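Local coordinates for CYTH domain-containing protein (Pyrococcus horikoshii, PDB 2DC4) that is of unknown function but, as a dimeric CYTH domain protein, probably binds a triphosphate-bearing substrate with divalent metal ions inside its barrel, at residues M1-F11 / K60-E72. Sequence-based numbering, arbitrary orientation.
Sequences MEIEVKFRVNF and KEILDKRNEEFYE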
ATOM      1  N   MET A   1      13.132 -14.909 -10.014  1.00 36.47           N
ATOM      2  CA  MET A   1      12.658 -13.698 -10.748  1.00 36.12           C
ATOM      3  C   MET A   1      11.502 -14.032 -11.684  1.00 35.45           C
ATOM      4  O   MET A   1      11.235 -15.199 -11.974  1.00 34.06           O
ATOM      5  CB  MET A   1      13.803 -13.081 -11.561  1.00 38.80           C
ATOM      6  CG  MET A   1      14.368 -13.985 -12.650  1.00 41.12           C
ATOM      7  SD  MET A   1      15.542 -13.124 -13.728  1.00 45.72           S
ATOM      8  CE  MET A   1      16.986 -13.086 -12.666  1.00 44.54           C
ATOM      9  N   GLU A   2      10.821 -12.990 -12.148  1.00 33.08           N
ATOM     10  CA  GLU A   2       9.692 -13.136 -13.054  1.00 32.94           C
ATOM     11  C   GLU A   2      10.229 -13.402 -14.456  1.00 30.54           C
ATOM     12  O   GLU A   2      11.036 -12.629 -14.967  1.00 30.00           O
ATOM     13  CB  GLU A   2       8.867 -11.845 -13.053  1.00 36.13           C
ATOM     14  CG  GLU A   2       7.560 -11.900 -13.832  1.00 41.16           C
ATOM     15  CD  GLU A   2       6.899 -10.533 -13.952  1.00 44.13           C
ATOM     16  OE1 GLU A   2       6.814  -9.815 -12.934  1.00 45.63           O
ATOM     17  OE2 GLU A   2       6.460 -10.179 -15.065  1.00 46.53           O
ATOM     18  N   ILE A   3       9.795 -14.503 -15.064  1.00 28.76           N
ATOM     19  CA  ILE A   3      10.218 -14.849 -16.417  1.00 26.68           C
ATOM     20  C   ILE A   3       8.972 -15.019 -17.277  1.00 25.28           C
ATOM     21  O   ILE A   3       8.095 -15.830 -16.972  1.00 22.00           O
ATOM     22  CB  ILE A   3      11.036 -16.157 -16.442  1.00 27.96           C
ATOM     23  CG1 ILE A   3      12.319 -15.983 -15.623  1.00 30.65           C
ATOM     24  CG2 ILE A   3      11.382 -16.529 -17.878  1.00 28.76           C
ATOM     25  CD1 ILE A   3      13.252 -14.891 -16.143  1.00 32.50           C
ATOM     26  N   GLU A   4       8.891 -14.250 -18.355  1.00 23.71           N
ATOM     27  CA  GLU A   4       7.728 -14.335 -19.215  1.00 25.52           C
ATOM     28  C   GLU A   4       7.954 -13.781 -20.611  1.00 23.43           C
ATOM     29  O   GLU A   4       8.761 -12.876 -20.812  1.00 26.14           O
ATOM     30  CB  GLU A   4       6.560 -13.598 -18.565  1.00 29.53           C
ATOM     31  CG  GLU A   4       6.898 -12.189 -18.112  1.00 35.51           C
ATOM     32  CD  GLU A   4       5.685 -11.435 -17.605  1.00 39.47           C
ATOM     33  OE1 GLU A   4       4.923 -12.009 -16.799  1.00 43.49           O
ATOM     34  OE2 GLU A   4       5.499 -10.266 -18.004  1.00 42.02           O
ATOM     35  N   VAL A   5       7.238 -14.349 -21.575  1.00 21.06           N
ATOM     36  CA  VAL A   5       7.313 -13.901 -22.955  1.00 19.39           C
ATOM     37  C   VAL A   5       5.888 -13.565 -23.378  1.00 18.75           C
ATOM     38  O   VAL A   5       4.954 -14.318 -23.100  1.00 17.32           O
ATOM     39  CB  VAL A   5       7.877 -14.992 -23.879  1.00 19.85           C
ATOM     40  CG1 VAL A   5       7.990 -14.462 -25.300  1.00 19.62           C
ATOM     41  CG2 VAL A   5       9.244 -15.433 -23.370  1.00 20.18           C
ATOM     42  N   LYS A   6       5.735 -12.428 -24.042  1.00 16.92           N
ATOM     43  CA  LYS A   6       4.432 -11.955 -24.493  1.00 18.46           C
ATOM     44  C   LYS A   6       4.293 -12.166 -25.995  1.00 18.27           C
ATOM     45  O   LYS A   6       5.246 -11.950 -26.744  1.00 18.75           O
ATOM     46  CB  LYS A   6       4.288 -10.464 -24.173  1.00 18.92           C
ATOM     47  CG  LYS A   6       2.922  -9.871 -24.509  1.00 21.99           C
ATOM     48  CD  LYS A   6       2.899  -8.360 -24.281  1.00 23.44           C
ATOM     49  CE  LYS A   6       3.214  -8.003 -22.839  1.00 28.64           C
ATOM     50  NZ  LYS A   6       3.204  -6.526 -22.629  1.00 33.05           N
ATOM     51  N   PHE A   7       3.105 -12.578 -26.425  1.00 16.81           N
ATOM     52  CA  PHE A   7       2.831 -12.814 -27.842  1.00 18.31           C
ATOM     53  C   PHE A   7       1.569 -12.096 -28.304  1.00 19.14           C
ATOM     54  O   PHE A   7       0.576 -12.030 -27.577  1.00 17.15           O
ATOM     55  CB  PHE A   7       2.650 -14.311 -28.126  1.00 16.32           C
ATOM     56  CG  PHE A   7       3.832 -15.157 -27.747  1.00 18.82           C
ATOM     57  CD1 PHE A   7       4.015 -15.574 -26.431  1.00 18.42           C
ATOM     58  CD2 PHE A   7       4.757 -15.547 -28.708  1.00 17.48           C
ATOM     59  CE1 PHE A   7       5.102 -16.370 -26.077  1.00 19.28           C
ATOM     60  CE2 PHE A   7       5.848 -16.346 -28.365  1.00 17.56           C
ATOM     61  CZ  PHE A   7       6.021 -16.759 -27.047  1.00 18.80           C
ATOM     62  N   ARG A   8       1.606 -11.564 -29.523  1.00 19.75           N
ATOM     63  CA  ARG A   8       0.433 -10.904 -30.085  1.00 22.94           C
ATOM     64  C   ARG A   8      -0.323 -12.088 -30.676  1.00 22.01           C
ATOM     65  O   ARG A   8       0.242 -12.869 -31.447  1.00 25.44           O
ATOM     66  CB  ARG A   8       0.853  -9.913 -31.175  1.00 24.93           C
ATOM     67  CG  ARG A   8       0.011  -8.655 -31.242  1.00 29.41           C
ATOM     68  CD  ARG A   8       0.804  -7.518 -31.882  1.00 31.34           C
ATOM     69  NE  ARG A   8       0.303  -6.217 -31.454  1.00 33.77           N
ATOM     70  CZ  ARG A   8       1.077  -5.167 -31.211  1.00 34.05           C
ATOM     71  NH1 ARG A   8       2.387  -5.263 -31.356  1.00 39.16           N
ATOM     72  NH2 ARG A   8       0.548  -4.027 -30.804  1.00 36.97           N
ATOM     73  N   VAL A   9      -1.591 -12.242 -30.318  1.00 19.83           N
ATOM     74  CA  VAL A   9      -2.344 -13.397 -30.783  1.00 19.65           C
ATOM     75  C   VAL A   9      -3.782 -13.132 -31.186  1.00 21.99           C
ATOM     76  O   VAL A   9      -4.312 -12.041 -30.976  1.00 23.81           O
ATOM     77  CB  VAL A   9      -2.429 -14.463 -29.679  1.00 20.74           C
ATOM     78  CG1 VAL A   9      -1.046 -14.854 -29.204  1.00 19.47           C
ATOM     79  CG2 VAL A   9      -3.267 -13.919 -28.522  1.00 20.32           C
ATOM     80  N   ASN A  10      -4.401 -14.151 -31.774  1.00 23.57           N
ATOM     81  CA  ASN A  10      -5.812 -14.075 -32.113  1.00 25.44           C
ATOM     82  C   ASN A  10      -6.463 -14.765 -30.918  1.00 25.72           C
ATOM     83  O   ASN A  10      -6.262 -15.963 -30.688  1.00 24.15           O
ATOM     84  CB  ASN A  10      -6.145 -14.835 -33.395  1.00 28.06           C
ATOM     85  CG  ASN A  10      -7.641 -14.858 -33.673  1.00 29.00           C
ATOM     86  OD1 ASN A  10      -8.392 -15.577 -33.013  1.00 32.03           O
ATOM     87  ND2 ASN A  10      -8.082 -14.055 -34.639  1.00 30.15           N
ATOM     88  N   PHE A  11      -7.220 -13.994 -30.147  1.00 26.03           N
ATOM     89  CA  PHE A  11      -7.872 -14.494 -28.943  1.00 26.01           C
ATOM     90  C   PHE A  11      -8.574 -15.840 -29.051  1.00 25.20           C
ATOM     91  O   PHE A  11      -8.258 -16.776 -28.317  1.00 25.42           O
ATOM     92  CB  PHE A  11      -8.883 -13.471 -28.429  1.00 25.07           C
ATOM     93  CG  PHE A  11      -9.527 -13.874 -27.138  1.00 25.06           C
ATOM     94  CD1 PHE A  11      -8.852 -13.709 -25.934  1.00 25.10           C
ATOM     95  CD2 PHE A  11     -10.778 -14.478 -27.130  1.00 25.22           C
ATOM     96  CE1 PHE A  11      -9.415 -14.144 -24.739  1.00 24.70           C
ATOM     97  CE2 PHE A  11     -11.348 -14.917 -25.945  1.00 25.88           C
ATOM     98  CZ  PHE A  11     -10.664 -14.750 -24.745  1.00 24.15           C
ATOM     99  N   LYS A  60       7.854  -3.028 -10.275  1.00 23.19           N
ATOM    100  CA  LYS A  60       8.650  -3.920 -11.101  1.00 25.85           C
ATOM    101  C   LYS A  60       9.902  -3.240 -11.607  1.00 26.63           C
ATOM    102  O   LYS A  60       9.932  -2.030 -11.828  1.00 26.98           O
ATOM    103  CB  LYS A  60       7.859  -4.412 -12.311  1.00 29.12           C
ATOM    104  CG  LYS A  60       6.718  -5.360 -12.003  1.00 30.55           C
ATOM    105  CD  LYS A  60       6.164  -5.953 -13.290  1.00 35.00           C
ATOM    106  CE  LYS A  60       5.012  -6.907 -13.015  1.00 37.02           C
ATOM    107  NZ  LYS A  60       4.496  -7.542 -14.262  1.00 38.71           N
ATOM    108  N   GLU A  61      10.944  -4.039 -11.776  1.00 28.30           N
ATOM    109  CA  GLU A  61      12.202  -3.549 -12.304  1.00 29.47           C
ATOM    110  C   GLU A  61      12.582  -4.488 -13.438  1.00 28.86           C
ATOM    111  O   GLU A  61      12.735  -5.688 -13.223  1.00 27.63           O
ATOM    112  CB  GLU A  61      13.288  -3.563 -11.228  1.00 32.50           C
ATOM    113  CG  GLU A  61      14.680  -3.283 -11.771  1.00 38.61           C
ATOM    114  CD  GLU A  61      15.691  -3.023 -10.677  1.00 41.84           C
ATOM    115  OE1 GLU A  61      15.825  -3.877  -9.774  1.00 43.73           O
ATOM    116  OE2 GLU A  61      16.351  -1.962 -10.723  1.00 44.58           O
ATOM    117  N   ILE A  62      12.702  -3.939 -14.644  1.00 27.39           N
ATOM    118  CA  ILE A  62      13.078  -4.725 -15.815  1.00 29.23           C
ATOM    119  C   ILE A  62      14.533  -5.132 -15.633  1.00 29.25           C
ATOM    120  O   ILE A  62      15.376  -4.289 -15.326  1.00 30.85           O
ATOM    121  CB  ILE A  62      12.987  -3.899 -17.115  1.00 30.95           C
ATOM    122  CG1 ILE A  62      11.682  -3.102 -17.153  1.00 33.90           C
ATOM    123  CG2 ILE A  62      13.105  -4.823 -18.320  1.00 31.95           C
ATOM    124  CD1 ILE A  62      10.440  -3.932 -17.035  1.00 34.45           C
ATOM    125  N   LEU A  63      14.833  -6.409 -15.845  1.00 29.83           N
ATOM    126  CA  LEU A  63      16.196  -6.897 -15.666  1.00 31.51           C
ATOM    127  C   LEU A  63      16.919  -7.230 -16.969  1.00 33.34           C
ATOM    128  O   LEU A  63      18.130  -7.453 -16.964  1.00 32.45           O
ATOM    129  CB  LEU A  63      16.188  -8.128 -14.757  1.00 31.38           C
ATOM    130  CG  LEU A  63      15.463  -7.967 -13.415  1.00 30.81           C
ATOM    131  CD1 LEU A  63      15.501  -9.284 -12.652  1.00 30.43           C
ATOM    132  CD2 LEU A  63      16.107  -6.854 -12.603  1.00 30.83           C
ATOM    133  N   ASP A  64      16.183  -7.266 -18.077  1.00 33.81           N
ATOM    134  CA  ASP A  64      16.775  -7.577 -19.383  1.00 35.52           C
ATOM    135  C   ASP A  64      16.306  -6.567 -20.428  1.00 36.85           C
ATOM    136  O   ASP A  64      15.485  -5.701 -20.132  1.00 39.25           O
ATOM    137  CB  ASP A  64      16.380  -8.990 -19.822  1.00 35.02           C
ATOM    138  CG  ASP A  64      14.916  -9.090 -20.209  1.00 35.77           C
ATOM    139  OD1 ASP A  64      14.066  -8.609 -19.434  1.00 37.72           O
ATOM    140  OD2 ASP A  64      14.614  -9.648 -21.284  1.00 34.56           O
ATOM    141  N   LYS A  65      16.819  -6.674 -21.650  1.00 36.77           N
ATOM    142  CA  LYS A  65      16.427  -5.737 -22.697  1.00 37.43           C
ATOM    143  C   LYS A  65      15.298  -6.243 -23.596  1.00 36.42           C
ATOM    144  O   LYS A  65      14.897  -5.561 -24.540  1.00 37.90           O
ATOM    145  CB  LYS A  65      17.644  -5.351 -23.547  1.00 39.25           C
ATOM    146  CG  LYS A  65      18.721  -4.584 -22.782  1.00 41.89           C
ATOM    147  CD  LYS A  65      18.172  -3.302 -22.165  1.00 43.53           C
ATOM    148  CE  LYS A  65      19.266  -2.505 -21.463  1.00 44.74           C
ATOM    149  NZ  LYS A  65      19.908  -3.265 -20.354  1.00 46.50           N
ATOM    150  N   ARG A  66      14.784  -7.432 -23.301  1.00 34.67           N
ATOM    151  CA  ARG A  66      13.689  -8.000 -24.082  1.00 33.02           C
ATOM    152  C   ARG A  66      12.395  -7.922 -23.281  1.00 30.46           C
ATOM    153  O   ARG A  66      11.354  -8.407 -23.723  1.00 29.44           O
ATOM    154  CB  ARG A  66      13.975  -9.462 -24.427  1.00 35.10           C
ATOM    155  CG  ARG A  66      15.270  -9.695 -25.190  1.00 39.25           C
ATOM    156  CD  ARG A  66      15.475 -11.178 -25.469  1.00 41.95           C
ATOM    157  NE  ARG A  66      14.542 -11.692 -26.468  1.00 45.08           N
ATOM    158  CZ  ARG A  66      14.535 -11.319 -27.746  1.00 46.87           C
ATOM    159  NH1 ARG A  66      15.415 -10.426 -28.185  1.00 47.84           N
ATOM    160  NH2 ARG A  66      13.654 -11.842 -28.588  1.00 47.76           N
ATOM    161  N   ASN A  67      12.466  -7.310 -22.102  1.00 28.84           N
ATOM    162  CA  ASN A  67      11.298  -7.189 -21.233  1.00 27.69           C
ATOM    163  C   ASN A  67      10.759  -8.579 -20.892  1.00 26.85           C
ATOM    164  O   ASN A  67       9.548  -8.785 -20.837  1.00 26.84           O
ATOM    165  CB  ASN A  67      10.206  -6.363 -21.925  1.00 27.62           C
ATOM    166  CG  ASN A  67      10.542  -4.885 -21.995  1.00 28.85           C
ATOM    167  OD1 ASN A  67      11.439  -4.406 -21.294  1.00 30.54           O
ATOM    168  ND2 ASN A  67       9.837  -4.156 -22.851  1.00 27.23           N
ATOM    169  N   GLU A  68      11.663  -9.523 -20.650  1.00 25.51           N
ATOM    170  CA  GLU A  68      11.276 -10.892 -20.329  1.00 26.59           C
ATOM    171  C   GLU A  68      11.634 -11.330 -18.913  1.00 25.71           C
ATOM    172  O   GLU A  68      11.178 -12.374 -18.450  1.00 26.74           O
ATOM    173  CB  GLU A  68      11.912 -11.858 -21.338  1.00 27.25           C
ATOM    174  CG  GLU A  68      11.256 -11.827 -22.711  1.00 26.67           C
ATOM    175  CD  GLU A  68      12.016 -12.635 -23.753  1.00 27.95           C
ATOM    176  OE1 GLU A  68      12.803 -13.525 -23.373  1.00 29.74           O
ATOM    177  OE2 GLU A  68      11.810 -12.384 -24.958  1.00 29.12           O
ATOM    178  N   GLU A  69      12.446 -10.534 -18.227  1.00 26.23           N
ATOM    179  CA  GLU A  69      12.856 -10.862 -16.865  1.00 24.95           C
ATOM    180  C   GLU A  69      12.569  -9.660 -15.979  1.00 23.96           C
ATOM    181  O   GLU A  69      12.944  -8.540 -16.317  1.00 24.10           O
ATOM    182  CB  GLU A  69      14.351 -11.193 -16.828  1.00 27.46           C
ATOM    183  CG  GLU A  69      14.788 -12.185 -17.894  1.00 32.09           C
ATOM    184  CD  GLU A  69      16.266 -12.522 -17.806  1.00 34.37           C
ATOM    185  OE1 GLU A  69      17.058 -11.627 -17.444  1.00 36.66           O
ATOM    186  OE2 GLU A  69      16.634 -13.675 -18.112  1.00 36.51           O
ATOM    187  N   PHE A  70      11.895  -9.890 -14.856  1.00 25.10           N
ATOM    188  CA  PHE A  70      11.555  -8.795 -13.952  1.00 25.76           C
ATOM    189  C   PHE A  70      11.684  -9.154 -12.482  1.00 23.88           C
ATOM    190  O   PHE A  70      11.589 -10.314 -12.097  1.00 24.61           O
ATOM    191  CB  PHE A  70      10.090  -8.343 -14.121  1.00 26.06           C
ATOM    192  CG  PHE A  70       9.640  -8.150 -15.536  1.00 29.12           C
ATOM    193  CD1 PHE A  70       9.467  -9.237 -16.387  1.00 29.54           C
ATOM    194  CD2 PHE A  70       9.326  -6.878 -16.005  1.00 30.80           C
ATOM    195  CE1 PHE A  70       8.985  -9.060 -17.677  1.00 31.54           C
ATOM    196  CE2 PHE A  70       8.843  -6.691 -17.296  1.00 31.36           C
ATOM    197  CZ  PHE A  70       8.671  -7.785 -18.134  1.00 32.69           C
ATOM    198  N   TYR A  71      11.900  -8.134 -11.661  1.00 25.80           N
ATOM    199  CA  TYR A  71      11.911  -8.319 -10.222  1.00 25.22           C
ATOM    200  C   TYR A  71      10.541  -7.740  -9.906  1.00 24.48           C
ATOM    201  O   TYR A  71      10.229  -6.632 -10.340  1.00 24.85           O
ATOM    202  CB  TYR A  71      12.961  -7.469  -9.514  1.00 27.38           C
ATOM    203  CG  TYR A  71      12.732  -7.461  -8.017  1.00 28.54           C
ATOM    204  CD1 TYR A  71      12.892  -8.623  -7.266  1.00 30.70           C
ATOM    205  CD2 TYR A  71      12.270  -6.316  -7.370  1.00 32.00           C
ATOM    206  CE1 TYR A  71      12.596  -8.650  -5.906  1.00 33.26           C
ATOM    207  CE2 TYR A  71      11.967  -6.334  -6.005  1.00 31.96           C
ATOM    208  CZ  TYR A  71      12.131  -7.504  -5.285  1.00 33.67           C
ATOM    209  OH  TYR A  71      11.820  -7.538  -3.946  1.00 36.38           O
ATOM    210  N   GLU A  72       9.717  -8.476  -9.175  1.00 24.37           N
ATOM    211  CA  GLU A  72       8.389  -7.972  -8.857  1.00 24.31           C
ATOM    212  C   GLU A  72       8.109  -7.919  -7.367  1.00 23.74           C
ATOM    213  O   GLU A  72       8.400  -8.861  -6.634  1.00 24.03           O
ATOM    214  CB  GLU A  72       7.316  -8.825  -9.538  1.00 25.74           C
ATOM    215  CG  GLU A  72       5.893  -8.403  -9.193  1.00 30.22           C
ATOM    216  CD  GLU A  72       4.842  -9.248  -9.885  1.00 34.46           C
ATOM    217  OE1 GLU A  72       4.875 -10.487  -9.733  1.00 37.44           O
ATOM    218  OE2 GLU A  72       3.979  -8.674 -10.579  1.00 36.17           O
TER
HETATM  219  O   HOH W   1       7.570  -9.876 -21.973  1.00 39.78           O
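Glu2 and Phe70 exchange two backbone hydrogen bonds, Glu2 N to Phe70 O (2.8 Å) and Phe70 N to Glu2 O (2.9 Å), forming an antiparallel hydrogen-bonded pair. One step on, Ile3 and Glu69 make a non-hydrogen-bonded pair, after which Glu4 N donates to Glu68 O at 3.0 Å. CA-H...O contacts fill in between, Glu69 CA to Glu2 O and Ile3 CA to Glu68 O.

Ionic contacts occupy the face that carries Glu2 and Phe70. Glu2 reaches over this face with CG anti to its N (chi1 -173°), and OE2 forms a salt bridge with Lys60 NZ (3.4 Å, its hydrogen bond weak); Glu72 joins the network through a long pair to the same lysine. Two carboxylates approach the Phe70 ring obliquely: the Glu2 carboxylate plane is tilted 19° from the ring plane, with OE2 3.4 Å from CD1, whereas that of Glu4 stands steeply to it beside CE1. An alanine in place of Glu2 has no carboxylate, which would probably leave Lys60 only the long pair to Glu72 within this network and open a gap beside Phe70 CD1.

The pairing places the N-terminal strand 2-8 between strands 69-76 and 121-128 in the antiparallel barrel characteristic of the CYTH fold, with Ile3 bonding through its backbone to Val128.

Carbon and sulfur atoms dominate the other face. Ile3 CD1 lies alongside Glu69 CG at 3.6 Å, while Met1, bent at chi3 (77°), lays SD across Glu69 CB and near Leu63 CD1. Further along, Val5 CG2 lies alongside the charged end of Glu68, whose oxygens bind Arg66 and Lys137.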